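Local coordinates for protein ethylbenzene dehydrogenase alpha-subunit (Aromatoleum aromaticum, PDB 2IVF) that forms the large molybdopterin-binding subunit of a molybdenum enzyme, holding a molybdenum atom, two guanine dinucleotide pterin cofactors and an iron-sulfur cluster, at residues Lys144-Arg149 with Val649-Trp654. Sequence-based numbering, arbitrary orientation.
Sequences KYPLKR and VLPCAW. With MD1 (phosphoric acid 4-(2-amino-4-oxo-3,4,5,6,-tetrahydro-pteridin-6-yl)-2-hydroxy-3,4-dimercapto-but-3-en-yl ester guanylate ester), chain N.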
loop_
_atom_site.group_PDB
_atom_site.type_symbol
_atom_site.label_atom_id
_atom_site.label_comp_id
_atom_site.label_asym_id
_atom_site.label_seq_id
_atom_site.Cartn_x
_atom_site.Cartn_y
_atom_site.Cartn_z
ATOM N N LYS A 144 0.250 12.012 -21.451
ATOM C CA LYS A 144 1.346 11.733 -22.362
ATOM C C LYS A 144 1.640 12.891 -23.303
ATOM O O LYS A 144 2.678 12.887 -23.987
ATOM C CB LYS A 144 1.035 10.443 -23.165
ATOM C CG LYS A 144 1.171 9.158 -22.337
ATOM C CD LYS A 144 0.872 7.828 -23.126
ATOM C CE LYS A 144 -0.290 7.906 -24.086
ATOM N NZ LYS A 144 -0.552 6.591 -24.787
ATOM N N TYR A 145 0.757 13.887 -23.333
ATOM C CA TYR A 145 0.930 15.040 -24.182
ATOM C C TYR A 145 0.558 16.275 -23.429
ATOM O O TYR A 145 -0.316 16.221 -22.543
ATOM C CB TYR A 145 0.073 14.962 -25.456
ATOM C CG TYR A 145 0.414 13.771 -26.281
ATOM C CD1 TYR A 145 1.461 13.809 -27.171
ATOM C CD2 TYR A 145 -0.270 12.582 -26.133
ATOM C CE1 TYR A 145 1.830 12.701 -27.889
ATOM C CE2 TYR A 145 0.097 11.450 -26.856
ATOM C CZ TYR A 145 1.136 11.530 -27.733
ATOM O OH TYR A 145 1.504 10.452 -28.486
ATOM N N PRO A 146 1.194 17.382 -23.770
ATOM C CA PRO A 146 0.795 18.605 -23.086
ATOM C C PRO A 146 -0.639 18.910 -23.386
ATOM O O PRO A 146 -1.059 18.804 -24.540
ATOM C CB PRO A 146 1.699 19.665 -23.680
ATOM C CG PRO A 146 2.864 18.935 -24.231
ATOM C CD PRO A 146 2.313 17.618 -24.706
ATOM N N LEU A 147 -1.381 19.254 -22.346
ATOM C CA LEU A 147 -2.797 19.566 -22.463
ATOM C C LEU A 147 -3.027 20.987 -22.056
ATOM O O LEU A 147 -2.440 21.455 -21.062
ATOM C CB LEU A 147 -3.568 18.662 -21.510
ATOM C CG LEU A 147 -3.456 17.182 -21.847
ATOM C CD1 LEU A 147 -4.137 16.332 -20.705
ATOM C CD2 LEU A 147 -4.043 16.929 -23.224
ATOM N N LYS A 148 -3.939 21.629 -22.765
ATOM C CA LYS A 148 -4.375 22.959 -22.451
ATOM C C LYS A 148 -5.889 22.973 -22.201
ATOM O O LYS A 148 -6.666 22.415 -22.964
ATOM C CB LYS A 148 -4.004 23.898 -23.589
ATOM C CG LYS A 148 -4.522 25.338 -23.411
ATOM C CD LYS A 148 -3.712 26.237 -24.315
ATOM C CE LYS A 148 -4.126 27.654 -24.297
ATOM N NZ LYS A 148 -2.964 28.429 -24.864
ATOM N N ARG A 149 -6.277 23.658 -21.142
ATOM C CA ARG A 149 -7.655 23.771 -20.753
ATOM C C ARG A 149 -8.478 24.428 -21.840
ATOM O O ARG A 149 -8.102 25.465 -22.402
ATOM C CB ARG A 149 -7.766 24.619 -19.477
ATOM C CG ARG A 149 -9.167 24.951 -19.070
ATOM C CD ARG A 149 -9.179 25.570 -17.671
ATOM N NE ARG A 149 -8.509 26.886 -17.611
ATOM C CZ ARG A 149 -9.058 28.066 -17.888
ATOM N NH1 ARG A 149 -10.316 28.175 -18.322
ATOM N NH2 ARG A 149 -8.322 29.168 -17.766
ATOM N N VAL A 649 -1.256 21.210 -18.431
ATOM C CA VAL A 649 -0.673 20.024 -17.840
ATOM C C VAL A 649 0.449 19.571 -18.764
ATOM O O VAL A 649 0.231 19.391 -19.984
ATOM C CB VAL A 649 -1.725 18.923 -17.647
ATOM C CG1 VAL A 649 -1.083 17.656 -17.055
ATOM C CG2 VAL A 649 -2.885 19.438 -16.756
ATOM N N LEU A 650 1.647 19.393 -18.177
ATOM C CA LEU A 650 2.854 19.033 -18.915
ATOM C C LEU A 650 3.181 17.581 -18.608
ATOM O O LEU A 650 3.321 17.225 -17.420
ATOM C CB LEU A 650 4.004 19.880 -18.436
ATOM C CG LEU A 650 3.858 21.374 -18.666
ATOM C CD1 LEU A 650 5.077 22.058 -18.125
ATOM C CD2 LEU A 650 3.636 21.685 -20.144
ATOM N N PRO A 651 3.264 16.727 -19.628
ATOM C CA PRO A 651 3.441 15.291 -19.308
ATOM C C PRO A 651 4.873 14.905 -18.935
ATOM O O PRO A 651 5.786 15.290 -19.621
ATOM C CB PRO A 651 3.074 14.592 -20.610
ATOM C CG PRO A 651 3.489 15.553 -21.680
ATOM C CD PRO A 651 3.169 16.952 -21.067
ATOM N N CYS A 652 5.034 14.076 -17.898
ATOM C CA CYS A 652 6.335 13.698 -17.405
ATOM C C CYS A 652 6.614 12.206 -17.462
ATOM O O CYS A 652 5.721 11.343 -17.482
ATOM C CB CYS A 652 6.524 14.188 -15.967
ATOM S SG CYS A 652 6.447 15.965 -15.896
ATOM N N ALA A 653 7.905 11.937 -17.521
ATOM C CA ALA A 653 8.418 10.599 -17.523
ATOM C C ALA A 653 8.180 10.030 -16.121
ATOM O O ALA A 653 8.246 10.759 -15.137
ATOM C CB ALA A 653 9.908 10.640 -17.887
ATOM N N TRP A 654 7.874 8.738 -16.011
ATOM C CA TRP A 654 7.587 8.150 -14.705
ATOM C C TRP A 654 8.743 7.217 -14.282
ATOM O O TRP A 654 9.819 7.225 -14.865
ATOM C CB TRP A 654 6.248 7.382 -14.775
ATOM C CG TRP A 654 5.366 7.524 -13.589
ATOM C CD1 TRP A 654 5.709 7.986 -12.351
ATOM C CD2 TRP A 654 3.974 7.199 -13.519
ATOM N NE1 TRP A 654 4.631 7.993 -11.532
ATOM C CE2 TRP A 654 3.539 7.536 -12.226
ATOM C CE3 TRP A 654 3.044 6.677 -14.438
ATOM C CZ2 TRP A 654 2.228 7.336 -11.801
ATOM C CZ3 TRP A 654 1.727 6.471 -14.013
ATOM C CH2 TRP A 654 1.334 6.818 -12.715
HETATM P PB MD1 N . 0.940 14.707 -2.265
HETATM O O3B MD1 N . 0.502 13.336 -2.922
HETATM O O1B MD1 N . 2.419 14.788 -2.371
HETATM O O2B MD1 N . 0.050 15.830 -2.634
HETATM O O3A MD1 N . 0.606 14.429 -0.739
HETATM C C10 MD1 N . 1.559 13.852 0.180
HETATM C C11 MD1 N . 0.750 13.610 1.444
HETATM O O11 MD1 N . -0.009 12.390 1.142
HETATM C C12 MD1 N . 1.665 13.328 2.605
HETATM S S12 MD1 N . 3.307 12.902 2.379
HETATM C C13 MD1 N . 1.199 13.331 3.895
HETATM S S13 MD1 N . 2.186 12.965 5.214
HETATM C C14 MD1 N . -0.199 13.683 4.238
HETATM N N15 MD1 N . -1.006 12.711 4.894
HETATM C C16 MD1 N . -2.340 12.928 5.122
HETATM C C15 MD1 N . -3.017 11.985 5.873
HETATM O O14 MD1 N . -2.433 10.972 6.341
HETATM N N17 MD1 N . -4.350 12.208 5.997
HETATM C C17 MD1 N . -4.962 13.345 5.469
HETATM N N16 MD1 N . -6.266 13.470 5.676
HETATM N N18 MD1 N . -4.261 14.264 4.785
HETATM C C20 MD1 N . -2.970 14.067 4.617
HETATM N N8 MD1 N . -2.246 15.018 3.972
HETATM C C7 MD1 N . -0.849 14.910 3.647
HETATM P PA MD1 N . -0.319 12.968 -4.257
HETATM O O1A MD1 N . 0.115 11.580 -4.602
HETATM O O2A MD1 N . -1.757 13.178 -3.976
HETATM O "O5'" MD1 N . 0.146 13.988 -5.369
HETATM C "C5'" MD1 N . 1.463 13.811 -5.877
HETATM C "C4'" MD1 N . 1.428 13.796 -7.349
HETATM O "O4'" MD1 N . 2.758 13.448 -7.713
HETATM C "C1'" MD1 N . 2.618 12.766 -8.960
HETATM N N9 MD1 N . 3.782 11.956 -9.342
HETATM C C4 MD1 N . 4.642 12.323 -10.281
HETATM N N3 MD1 N . 4.672 13.449 -11.031
HETATM C C2 MD1 N . 5.646 13.634 -11.923
HETATM N N2 MD1 N . 5.695 14.768 -12.670
HETATM N N1 MD1 N . 6.558 12.614 -12.110
HETATM C C6 MD1 N . 6.584 11.446 -11.385
HETATM O O6 MD1 N . 7.486 10.632 -11.583
HETATM C C5 MD1 N . 5.584 11.289 -10.413
HETATM N N7 MD1 N . 5.255 10.331 -9.554
HETATM C C8 MD1 N . 4.167 10.754 -8.904
HETATM C "C2'" MD1 N . 1.408 11.857 -8.767
HETATM O "O2'" MD1 N . 0.758 11.483 -10.007
HETATM C "C3'" MD1 N . 0.509 12.661 -7.816
HETATM O "O3'" MD1 N . -0.649 13.213 -8.496
#
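Leu147 and Val649 pair as antiparallel strands through two hydrogen bonds: Leu147 N gives to Val649 O at 2.9 Å and Val649 N gives to Leu147 O at 2.9 Å, both within 15° of straight. Strand 147-149 thus lies between 158-160 and 648-651, antiparallel to both, in a mixed sheet of the molybdopterin oxidoreductase region that 648-651 continues parallel to 631-636. The two side chains leave the sheet on the same face, where both touch Trp158 of strand 158-160 and Tyr104 of the beta-subunit packs on Leu147. Val649 O has a second neighbour, the CA-H of Pro146, with CA 3.2 Å from that oxygen.

Beyond the bonded pair, Pro651 takes over, its ring lying along the backbone that leads into the strand. Pro651 CB sits 3.5 Å from Lys144 C, Pro651 CG as close to Tyr145 C, and Pro651 CD 3.4 Å from Pro146 N. The two proline rings meet obliquely, Pro146 CG being 3.7 Å from Pro651 CD.

Past Pro651 the chain turns to the cofactor: Trp654 NE1 lies 3.1 Å from N7 of MD1. Since proline nitrogen has no hydrogen, Pro651 N cannot donate the next bond towards 144-149, and apolar ring-to-backbone packing carries the contact there.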